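Local coordinates for putative glutathionylspermidine synthase (Methylobacillus flagellatus, PDB 3N6X), which probably acts as an ATP-dependent ligase of the circularly permuted ATP-grasp type, with substrates that remain to be established, at residues Tyr172-Arg177 / His235-Gln240; Ser230-His235 / Ile244-Gly249; Pro345-Ser350 / Ala363-Lys368; Tyr357-Leu362 / Gln394-Asn399. All blocks are in the same frame, centred on the assembly; numbering follows the deposited sequence.

Followed from the N terminus, the chain is tied first by interaction 1, which brings helix 232-242 back against helix 170-183. Interaction 2 opens inside that loop, at Ser230, and closes beyond it, at Gly249, so the two cross; they share His235 and fix helix 232-242 against another helix and against strand 245-247. Interactions 3 and 4 lie downstream, across the molecular centre from interaction 1, with nearest atoms of interactions 1 and 3 about 19 Å apart. Interaction 3 joins two strands of a four-stranded antiparallel sheet and closes the short helix-containing loop from Ser350 to Ala363; interaction 4 opens inside it, at Tyr357, closes beyond it, at Asn399, and joins the two helices packed on that sheet.

Interaction 1: residues Tyr172-Arg177 / His235-Gln240; sequences YMLENR and HAFIAQ
Leu174 and Phe237 form the tight part of this meeting of two helices. The methyl CD1 of Leu174 comes up to the rim of the aromatic ring, close to its plane, and lies 3.7 Å from CE2 of Phe237, with Phe237 CZ a little farther off. The ring can be met there because Phe237 holds CG anti to its backbone N (chi1 170°), which sends the phenyl straight out across the gap. Ile238 adds a looser aliphatic neighbour at its CD1, although this residue is modelled in two conformers. Helix 232-242 is the connecting helix of a beta-alpha-beta unit, and here it packs on helix 170-183 at 72° between the segment axes. With those axes 12.0 Å apart, long side chains have to bridge the space, and Pro200 of helix 199-209 touches both Leu174 and Ile238. Were Phe237 replaced by an alanine, the space between the helices would probably go unbridged here and Leu174 CD1 would lose the ring edge it rests on. The more open flank belongs to Glu175, whose chain bends at chi2 (-51°) to bring the carboxylate toward the CE1-CZ side of the ring. Its OE2 stands 3.5 Å from Phe237 CE1, approaching obliquely, and the carboxylate plane is turned 83° against the ring, a weakly polar touch rather than a bond.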
# COMPACT_ATOMS: atom_id res chain seq x y z
N TYR A 172 -7.21 7.66 -4.28
CA TYR A 172 -8.13 7.88 -3.16
C TYR A 172 -7.52 8.89 -2.17
O TYR A 172 -8.23 9.75 -1.67
CB TYR A 172 -8.47 6.57 -2.46
CG TYR A 172 -9.34 5.64 -3.28
CD1 TYR A 172 -10.69 5.89 -3.46
CD2 TYR A 172 -8.81 4.47 -3.82
CE1 TYR A 172 -11.50 5.03 -4.21
CE2 TYR A 172 -9.61 3.60 -4.57
CZ TYR A 172 -10.95 3.89 -4.77
OH TYR A 172 -11.74 3.03 -5.50
N MSE A 173 -6.21 8.82 -1.95
CA MSE A 173 -5.52 9.76 -1.06
C MSE A 173 -5.64 11.20 -1.62
O MSE A 173 -5.98 12.12 -0.87
CB MSE A 173 -4.02 9.36 -0.90
CG MSE A 173 -3.18 10.42 -0.17
SE MSE A 173 -1.29 9.99 -0.08
CE MSE A 173 -0.69 10.90 -1.67
N LEU A 174 -5.37 11.37 -2.92
CA LEU A 174 -5.41 12.68 -3.56
C LEU A 174 -6.82 13.25 -3.64
O LEU A 174 -7.02 14.41 -3.27
CB LEU A 174 -4.73 12.65 -4.94
CG LEU A 174 -3.23 12.29 -4.90
CD1 LEU A 174 -2.69 12.05 -6.29
CD2 LEU A 174 -2.43 13.37 -4.18
N GLU A 175 -7.81 12.42 -4.01
CA GLU A 175 -9.22 12.84 -4.13
C GLU A 175 -9.88 13.10 -2.81
O GLU A 175 -10.75 13.96 -2.73
CB GLU A 175 -10.04 11.84 -4.98
CG GLU A 175 -9.77 11.96 -6.48
CD GLU A 175 -9.88 13.37 -7.06
OE1 GLU A 175 -10.90 14.05 -6.78
OE2 GLU A 175 -8.94 13.79 -7.76
N ASN A 176 -9.49 12.37 -1.75
CA ASN A 176 -10.08 12.59 -0.44
C ASN A 176 -9.68 13.94 0.11
O ASN A 176 -10.51 14.60 0.72
CB ASN A 176 -9.72 11.47 0.54
CG ASN A 176 -10.41 10.17 0.24
OD1 ASN A 176 -11.34 10.10 -0.57
ND2 ASN A 176 -9.93 9.09 0.85
N ARG A 177 -8.45 14.38 -0.18
CA ARG A 177 -8.00 15.71 0.26
C ARG A 177 -8.80 16.81 -0.47
O ARG A 177 -9.30 17.74 0.17
CB ARG A 177 -6.49 15.90 0.03
CG ARG A 177 -6.01 17.35 0.33
CD ARG A 177 -6.27 17.76 1.79
NE ARG A 177 -5.84 16.73 2.74
CZ ARG A 177 -4.58 16.55 3.12
NH1 ARG A 177 -3.63 17.38 2.71
NH2 ARG A 177 -4.26 15.56 3.93
N HIS A 235 -4.60 4.52 -13.16
CA HIS A 235 -3.52 4.57 -14.15
C HIS A 235 -3.67 5.82 -15.03
O HIS A 235 -2.70 6.57 -15.20
CB HIS A 235 -3.51 3.30 -15.04
CG HIS A 235 -3.51 1.99 -14.28
ND1 HIS A 235 -3.65 0.79 -14.94
CD2 HIS A 235 -3.34 1.75 -12.95
CE1 HIS A 235 -3.60 -0.14 -14.00
NE2 HIS A 235 -3.43 0.39 -12.78
N ALA A 236 -4.89 6.06 -15.54
CA ALA A 236 -5.20 7.20 -16.39
C ALA A 236 -5.05 8.52 -15.60
O ALA A 236 -4.41 9.46 -16.08
CB ALA A 236 -6.62 7.07 -16.96
N PHE A 237 -5.56 8.53 -14.33
CA PHE A 237 -5.49 9.68 -13.43
C PHE A 237 -4.04 10.06 -13.08
O PHE A 237 -3.67 11.23 -13.28
CB PHE A 237 -6.33 9.43 -12.15
CG PHE A 237 -6.14 10.44 -11.04
CD1 PHE A 237 -6.72 11.71 -11.12
CD2 PHE A 237 -5.39 10.13 -9.91
CE1 PHE A 237 -6.53 12.65 -10.09
CE2 PHE A 237 -5.21 11.07 -8.88
CZ PHE A 237 -5.79 12.32 -8.98
N ILE A 238 -3.21 9.09 -12.59
CA ILE A 238 -1.84 9.40 -12.24
C ILE A 238 -1.00 9.84 -13.45
O ILE A 238 -0.27 10.83 -13.36
CB ILE A 238 -1.18 8.31 -11.32
CG1 ILE A 238 0.00 8.87 -10.51
CG2 ILE A 238 -0.81 7.04 -12.07
CD1 ILE A 238 -0.40 9.62 -9.27
N ALA A 239 -1.17 9.18 -14.61
CA ALA A 239 -0.47 9.56 -15.86
C ALA A 239 -0.86 10.99 -16.30
O ALA A 239 0.01 11.79 -16.69
CB ALA A 239 -0.79 8.56 -16.97
N GLN A 240 -2.15 11.33 -16.18
CA GLN A 240 -2.62 12.68 -16.51
C GLN A 240 -2.03 13.69 -15.51
O GLN A 240 -1.47 14.69 -15.93
CB GLN A 240 -4.17 12.73 -16.52
CG GLN A 240 -4.76 14.03 -17.07
CD GLN A 240 -4.95 15.07 -15.99
OE1 GLN A 240 -5.33 14.76 -14.84
NE2 GLN A 240 -4.70 16.33 -16.33

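Interaction 2: residues Ser230-His235 / Ile244-Gly249; sequences SAYFEH and IELVEG
Leu246 spreads its two methyl groups over two different parts of helix 232-242, one on Tyr232 and one on His235. This is the packing of a helix on its own strand in a beta-alpha-beta unit, in which strand 220-223, the helix and strand 245-247 follow one another and the two strands pair in parallel. The CD1 branch of Leu246 rests on the backbone, 3.6 Å from His235 O, and against the side chain at His235 CB. The CD2 branch lies obliquely at the phenol end of the tyrosine, 3.6 Å from Tyr232 OH. Ala236 and Ala239 of the same helix, and Leu222 of the neighbouring strand, pack round the same leucine. With a glycine in place of Leu246, both Tyr232 and His235 are likely to lose their apolar neighbour on the strand. The imidazole of His235 turns away from the leucine: its ND1 hydrogen-bonds to Thr224 OG1, while Ala231 O sits 2.9 Å above the ring plane, toward the rim. Beyond the apolar patch, a water links Tyr232 to Glu248. It lies 2.6 Å from Tyr232 OH and donates a hydrogen bond to Glu248 OE2 over 2.7 Å, while Glu248 OE1 is bonded to Gln250 NE2.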
# COMPACT_ATOMS: atom_id res chain seq x y z
N SER A 230 -9.47 -3.12 -12.74
CA SER A 230 -10.10 -2.40 -11.62
C SER A 230 -9.41 -1.07 -11.28
O SER A 230 -10.09 -0.10 -10.92
CB SER A 230 -10.18 -3.30 -10.38
OG SER A 230 -8.90 -3.76 -9.98
N ALA A 231 -8.06 -1.01 -11.41
CA ALA A 231 -7.29 0.20 -11.10
C ALA A 231 -7.01 1.08 -12.33
O ALA A 231 -6.22 2.02 -12.24
CB ALA A 231 -5.97 -0.18 -10.40
N TYR A 232 -7.67 0.79 -13.49
CA TYR A 232 -7.44 1.55 -14.72
C TYR A 232 -7.61 3.03 -14.54
O TYR A 232 -6.74 3.79 -14.99
CB TYR A 232 -8.27 1.04 -15.90
CG TYR A 232 -8.00 1.80 -17.19
CD1 TYR A 232 -6.76 1.74 -17.82
CD2 TYR A 232 -8.99 2.58 -17.78
CE1 TYR A 232 -6.53 2.39 -19.03
CE2 TYR A 232 -8.77 3.24 -18.99
CZ TYR A 232 -7.53 3.15 -19.61
OH TYR A 232 -7.32 3.79 -20.80
N PHE A 233 -8.70 3.47 -13.86
CA PHE A 233 -8.90 4.90 -13.63
C PHE A 233 -7.70 5.52 -12.92
O PHE A 233 -7.25 6.59 -13.33
CB PHE A 233 -10.21 5.21 -12.88
CG PHE A 233 -10.33 6.68 -12.50
CD1 PHE A 233 -10.58 7.65 -13.47
CD2 PHE A 233 -10.06 7.10 -11.21
CE1 PHE A 233 -10.61 9.00 -13.15
CE2 PHE A 233 -10.09 8.46 -10.88
CZ PHE A 233 -10.36 9.40 -11.85
N GLU A 234 -7.12 4.82 -11.91
CA GLU A 234 -5.93 5.31 -11.22
C GLU A 234 -4.76 5.47 -12.20
O GLU A 234 -4.06 6.47 -12.13
CB GLU A 234 -5.54 4.41 -10.02
CG GLU A 234 -4.44 5.03 -9.18
CD GLU A 234 -4.03 4.30 -7.91
OE1 GLU A 234 -4.77 4.40 -6.91
OE2 GLU A 234 -2.89 3.78 -7.88
N HIS A 235 -4.60 4.52 -13.16
CA HIS A 235 -3.52 4.57 -14.15
C HIS A 235 -3.67 5.82 -15.03
O HIS A 235 -2.70 6.57 -15.20
CB HIS A 235 -3.51 3.30 -15.04
CG HIS A 235 -3.51 1.99 -14.28
ND1 HIS A 235 -3.65 0.79 -14.94
CD2 HIS A 235 -3.34 1.75 -12.95
CE1 HIS A 235 -3.60 -0.14 -14.00
NE2 HIS A 235 -3.43 0.39 -12.78
N ILE A 244 2.37 12.42 -18.52
CA ILE A 244 3.07 11.42 -19.34
C ILE A 244 2.06 10.57 -20.12
O ILE A 244 0.88 10.50 -19.75
CB ILE A 244 4.04 10.53 -18.49
CG1 ILE A 244 3.24 9.63 -17.47
CG2 ILE A 244 5.12 11.39 -17.81
CD1 ILE A 244 4.08 8.58 -16.76
N GLU A 245 2.52 9.91 -21.20
CA GLU A 245 1.65 9.07 -22.04
C GLU A 245 1.19 7.83 -21.30
O GLU A 245 1.99 7.20 -20.60
CB GLU A 245 2.37 8.66 -23.34
CG GLU A 245 2.63 9.80 -24.29
CD GLU A 245 1.39 10.46 -24.88
OE1 GLU A 245 0.31 9.82 -24.92
OE2 GLU A 245 1.51 11.62 -25.34
N LEU A 246 -0.09 7.49 -21.46
CA LEU A 246 -0.68 6.27 -20.96
C LEU A 246 -0.69 5.28 -22.13
O LEU A 246 -1.37 5.52 -23.14
CB LEU A 246 -2.12 6.54 -20.47
CG LEU A 246 -2.86 5.35 -19.84
CD1 LEU A 246 -2.31 5.03 -18.47
CD2 LEU A 246 -4.36 5.64 -19.75
N VAL A 247 0.13 4.22 -22.04
CA VAL A 247 0.26 3.27 -23.13
C VAL A 247 -0.17 1.86 -22.74
O VAL A 247 -0.15 1.50 -21.57
CB VAL A 247 1.70 3.27 -23.73
CG1 VAL A 247 2.06 4.62 -24.36
CG2 VAL A 247 2.75 2.84 -22.68
N GLU A 248 -0.52 1.06 -23.75
CA GLU A 248 -0.80 -0.37 -23.64
C GLU A 248 0.31 -1.09 -24.40
O GLU A 248 1.08 -0.44 -25.11
CB GLU A 248 -2.18 -0.70 -24.23
CG GLU A 248 -3.31 -0.27 -23.30
CD GLU A 248 -4.72 -0.37 -23.87
OE1 GLU A 248 -4.97 -1.24 -24.74
OE2 GLU A 248 -5.59 0.39 -23.40
N GLY A 249 0.45 -2.39 -24.18
CA GLY A 249 1.52 -3.18 -24.78
C GLY A 249 1.73 -2.94 -26.27
O GLY A 249 2.86 -2.70 -26.72
O HOH W 1 -5.33 2.74 -22.15

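Interaction 3: residues Pro345-Ser350 / Ala363-Lys368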
# COMPACT_ATOMS: atom_id res chain seq x y z
N PRO A 345 3.40 -10.90 14.63
CA PRO A 345 3.67 -12.36 14.57
C PRO A 345 2.69 -13.01 13.60
O PRO A 345 1.48 -12.73 13.66
CB PRO A 345 3.46 -12.82 16.02
CG PRO A 345 3.62 -11.58 16.84
CD PRO A 345 3.07 -10.48 16.01
N THR A 346 3.22 -13.70 12.59
CA THR A 346 2.38 -14.25 11.53
C THR A 346 2.63 -15.71 11.34
O THR A 346 3.78 -16.14 11.22
CB THR A 346 2.56 -13.45 10.23
OG1 THR A 346 2.45 -12.07 10.53
CG2 THR A 346 1.51 -13.81 9.17
N TYR A 347 1.55 -16.49 11.31
CA TYR A 347 1.61 -17.94 11.11
C TYR A 347 1.34 -18.25 9.66
O TYR A 347 0.39 -17.70 9.11
CB TYR A 347 0.57 -18.64 12.00
CG TYR A 347 0.79 -18.39 13.48
CD1 TYR A 347 1.65 -19.19 14.22
CD2 TYR A 347 0.11 -17.37 14.14
CE1 TYR A 347 1.82 -18.99 15.59
CE2 TYR A 347 0.28 -17.16 15.51
CZ TYR A 347 1.16 -17.96 16.22
OH TYR A 347 1.40 -17.71 17.56
N GLN A 348 2.16 -19.09 9.03
CA GLN A 348 1.92 -19.50 7.64
C GLN A 348 1.35 -20.91 7.66
O GLN A 348 2.06 -21.86 7.98
CB GLN A 348 3.21 -19.44 6.79
CG GLN A 348 3.74 -18.02 6.53
CD GLN A 348 4.46 -17.47 7.75
OE1 GLN A 348 5.35 -18.11 8.32
NE2 GLN A 348 4.02 -16.31 8.23
N LEU A 349 0.03 -21.04 7.39
CA LEU A 349 -0.68 -22.33 7.46
C LEU A 349 -0.20 -23.36 6.45
O LEU A 349 -0.54 -24.53 6.57
CB LEU A 349 -2.22 -22.14 7.42
CG LEU A 349 -2.85 -21.66 8.74
CD1 LEU A 349 -2.54 -20.19 9.01
CD2 LEU A 349 -4.31 -21.85 8.73
N SER A 350 0.71 -22.95 5.54
CA SER A 350 1.41 -23.86 4.64
C SER A 350 2.45 -24.69 5.42
O SER A 350 2.98 -25.66 4.90
CB SER A 350 2.12 -23.07 3.54
OG SER A 350 3.06 -22.16 4.09
N ALA A 363 -9.98 -19.70 18.03
CA ALA A 363 -10.88 -18.70 18.64
C ALA A 363 -10.15 -17.46 19.23
O ALA A 363 -10.80 -16.57 19.79
CB ALA A 363 -11.74 -19.37 19.72
N GLU A 364 -8.80 -17.43 19.12
CA GLU A 364 -7.97 -16.34 19.65
C GLU A 364 -7.24 -15.58 18.54
O GLU A 364 -6.58 -14.57 18.81
CB GLU A 364 -6.93 -16.90 20.63
CG GLU A 364 -7.51 -17.46 21.91
CD GLU A 364 -6.58 -18.42 22.62
OE1 GLU A 364 -5.53 -17.96 23.14
OE2 GLU A 364 -6.88 -19.64 22.64
N LEU A 365 -7.36 -16.06 17.29
CA LEU A 365 -6.60 -15.53 16.17
C LEU A 365 -7.45 -14.95 15.07
O LEU A 365 -8.67 -15.13 15.06
CB LEU A 365 -5.68 -16.64 15.59
CG LEU A 365 -4.73 -17.33 16.56
CD1 LEU A 365 -4.19 -18.60 15.96
CD2 LEU A 365 -3.60 -16.40 16.98
N VAL A 366 -6.78 -14.28 14.11
CA VAL A 366 -7.38 -13.73 12.91
C VAL A 366 -6.78 -14.49 11.74
O VAL A 366 -5.56 -14.50 11.58
CB VAL A 366 -7.12 -12.19 12.78
CG1 VAL A 366 -7.54 -11.68 11.40
CG2 VAL A 366 -7.82 -11.43 13.88
N VAL A 367 -7.62 -15.15 10.95
CA VAL A 367 -7.13 -15.94 9.81
C VAL A 367 -7.56 -15.28 8.52
O VAL A 367 -8.69 -14.85 8.42
CB VAL A 367 -7.56 -17.43 9.90
CG1 VAL A 367 -6.86 -18.27 8.83
CG2 VAL A 367 -7.30 -18.00 11.29
N LYS A 368 -6.63 -15.15 7.57
CA LYS A 368 -6.90 -14.49 6.29
C LYS A 368 -6.41 -15.35 5.16
O LYS A 368 -5.37 -15.99 5.30
CB LYS A 368 -6.18 -13.13 6.20
CG LYS A 368 -6.24 -12.23 7.42
CD LYS A 368 -5.13 -11.18 7.34
CE LYS A 368 -5.20 -10.18 8.46
NZ LYS A 368 -4.06 -9.23 8.41
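OG1 of Thr346, the residue just before the Tyr347 that meets Leu365, is gripped by two hydrogen bonds, one with Val344 O and one with Gln406 NE2. Thr346 O takes a weak bond from Gln348 NE2, 3.0 Å away and bent to 132°. These polar ties leave the pair or stay within one segment; what spans the two segments is apolar and, though buried, not closely packed. The ring of Tyr347 is met obliquely by a methyl of Leu365, Tyr347 CE2 to Leu365 CD2 being 4.2 Å. Two residues on in each segment, with Leu349 just past its strand, Leu349 CD2 and Val367 CG1 are 4.4 Å apart. The two strands are not sheet neighbours, since strand 403-407 runs between them and pairs with both, and the small Ala405 on it touches both Leu349 and Val367. Strands 347-348 and 365-369 thus run parallel to each other, joined by helix 352-360, in an antiparallel four-stranded sheet consistent with one of the alpha/beta subdomains of an ATP-grasp fold. Helix 352-360 lies on this face of the sheet through Val358, which touches Tyr347, Leu349, Leu365 and Val367, and helix 386-398 packs beside it, with Ile396 against Leu349 and Val367.

Interaction 4: residues Tyr357-Leu362 / Gln394-Asn399; sequences YVLDNL and QRILAN
The flat groups stand behind the aliphatic side chains that make this contact, Leu359 and Leu362 on one segment and Ile396 and Leu397 on the other. The ring of Tyr357 carries the amide nitrogen of Asn361 over the centre of one face, with ND2 3.3 Å above the plane. The ring of Tyr347 is stacked, nearly parallel and offset, on the opposite face. That amide is fixed by a bond of 2.9 Å from Asn361 ND2 to Tyr357 O, fairly straight at 155°, which ties the residue just past the helix end to its last turn. Across the contact, Leu359 divides its two methyls: its CD1 lies 3.8 Å from Leu397 CD2, while its CD2 passes Ile396 CG2 at 4.1 Å, the two chains sliding by each other in opposite directions. The fork faces the second helix because Leu359 CG is turned anti to the carbonyl carbon (chi1 -67°). Nearer the sheet, Leu362 CD1 meets Ile396 CD1 at 3.9 Å. Helices 352-360 and 386-398 are thereby joined side by side on one face of the four-stranded antiparallel sheet, where Val367 touches both Leu362 and Ile396. Only aliphatic carbons, nearly all of them methyls, meet between the segments, so the contact rests on shape and burial: it is deepest at Ile396 and Leu362, next to the sheet, and gives way toward solvent at Leu397.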
# COMPACT_ATOMS: atom_id res chain seq x y z
N TYR A 357 -0.79 -25.20 15.37
CA TYR A 357 -1.02 -24.17 16.37
C TYR A 357 -2.30 -23.40 16.09
O TYR A 357 -3.12 -23.25 16.99
CB TYR A 357 0.19 -23.20 16.47
CG TYR A 357 -0.00 -22.15 17.55
CD1 TYR A 357 -0.65 -20.94 17.27
CD2 TYR A 357 0.37 -22.40 18.86
CE1 TYR A 357 -0.88 -20.00 18.27
CE2 TYR A 357 0.15 -21.46 19.87
CZ TYR A 357 -0.48 -20.26 19.57
OH TYR A 357 -0.72 -19.35 20.56
N VAL A 358 -2.46 -22.91 14.85
CA VAL A 358 -3.62 -22.11 14.47
C VAL A 358 -4.94 -22.84 14.69
O VAL A 358 -5.83 -22.29 15.33
CB VAL A 358 -3.49 -21.53 13.04
CG1 VAL A 358 -4.77 -20.80 12.62
CG2 VAL A 358 -2.29 -20.59 12.95
N LEU A 359 -5.06 -24.11 14.21
CA LEU A 359 -6.28 -24.91 14.38
C LEU A 359 -6.57 -25.19 15.85
O LEU A 359 -7.74 -25.31 16.22
CB LEU A 359 -6.20 -26.21 13.59
CG LEU A 359 -6.20 -26.06 12.07
CD1 LEU A 359 -6.03 -27.39 11.40
CD2 LEU A 359 -7.48 -25.38 11.57
N ASP A 360 -5.52 -25.24 16.69
CA ASP A 360 -5.67 -25.49 18.12
C ASP A 360 -6.06 -24.21 18.92
O ASP A 360 -6.57 -24.32 20.03
CB ASP A 360 -4.39 -26.13 18.70
CG ASP A 360 -4.58 -26.74 20.08
OD1 ASP A 360 -5.50 -27.59 20.24
OD2 ASP A 360 -3.83 -26.36 21.01
N ASN A 361 -5.79 -23.01 18.36
CA ASN A 361 -6.06 -21.74 19.04
C ASN A 361 -6.87 -20.79 18.15
O ASN A 361 -6.77 -19.57 18.28
CB ASN A 361 -4.75 -21.09 19.47
CG ASN A 361 -3.94 -21.94 20.39
OD1 ASN A 361 -4.14 -21.95 21.60
ND2 ASN A 361 -3.01 -22.69 19.85
N LEU A 362 -7.71 -21.36 17.28
CA LEU A 362 -8.51 -20.65 16.28
C LEU A 362 -9.39 -19.51 16.83
O LEU A 362 -9.53 -18.48 16.17
CB LEU A 362 -9.33 -21.65 15.46
CG LEU A 362 -9.74 -21.23 14.05
CD1 LEU A 362 -8.52 -21.04 13.16
CD2 LEU A 362 -10.65 -22.27 13.42
N GLN A 394 -12.76 -26.44 8.54
CA GLN A 394 -12.91 -27.26 7.34
C GLN A 394 -12.44 -26.50 6.12
O GLN A 394 -11.77 -27.08 5.27
CB GLN A 394 -14.39 -27.72 7.15
CG GLN A 394 -15.04 -28.38 8.38
CD GLN A 394 -14.20 -29.50 8.97
OE1 GLN A 394 -13.67 -30.36 8.26
NE2 GLN A 394 -14.09 -29.51 10.31
N ARG A 395 -12.78 -25.19 6.03
CA ARG A 395 -12.37 -24.31 4.91
C ARG A 395 -10.82 -24.25 4.84
O ARG A 395 -10.24 -24.44 3.76
CB ARG A 395 -12.96 -22.90 5.09
CG ARG A 395 -12.93 -22.05 3.83
CD ARG A 395 -13.30 -20.59 4.11
NE ARG A 395 -14.73 -20.42 4.36
N ILE A 396 -10.16 -24.07 6.01
CA ILE A 396 -8.70 -24.07 6.10
C ILE A 396 -8.12 -25.40 5.61
O ILE A 396 -7.26 -25.39 4.74
CB ILE A 396 -8.23 -23.73 7.55
CG1 ILE A 396 -8.51 -22.25 7.90
CG2 ILE A 396 -6.74 -24.09 7.74
CD1 ILE A 396 -8.38 -21.91 9.39
N LEU A 397 -8.60 -26.53 6.15
CA LEU A 397 -8.05 -27.85 5.79
C LEU A 397 -8.27 -28.26 4.34
O LEU A 397 -7.51 -29.09 3.82
CB LEU A 397 -8.49 -28.94 6.78
CG LEU A 397 -7.84 -28.79 8.17
CD1 LEU A 397 -8.68 -29.40 9.22
CD2 LEU A 397 -6.44 -29.35 8.19
N ALA A 398 -9.23 -27.60 3.65
CA ALA A 398 -9.48 -27.82 2.23
C ALA A 398 -8.33 -27.24 1.39
O ALA A 398 -8.03 -27.77 0.32
CB ALA A 398 -10.80 -27.19 1.83
N ASN A 399 -7.64 -26.18 1.90
CA ASN A 399 -6.47 -25.54 1.25
C ASN A 399 -5.64 -24.73 2.28
O ASN A 399 -5.70 -23.50 2.27
CB ASN A 399 -6.92 -24.64 0.09
CG ASN A 399 -5.83 -24.30 -0.90
OD1 ASN A 399 -4.68 -24.76 -0.79
ND2 ASN A 399 -6.18 -23.53 -1.91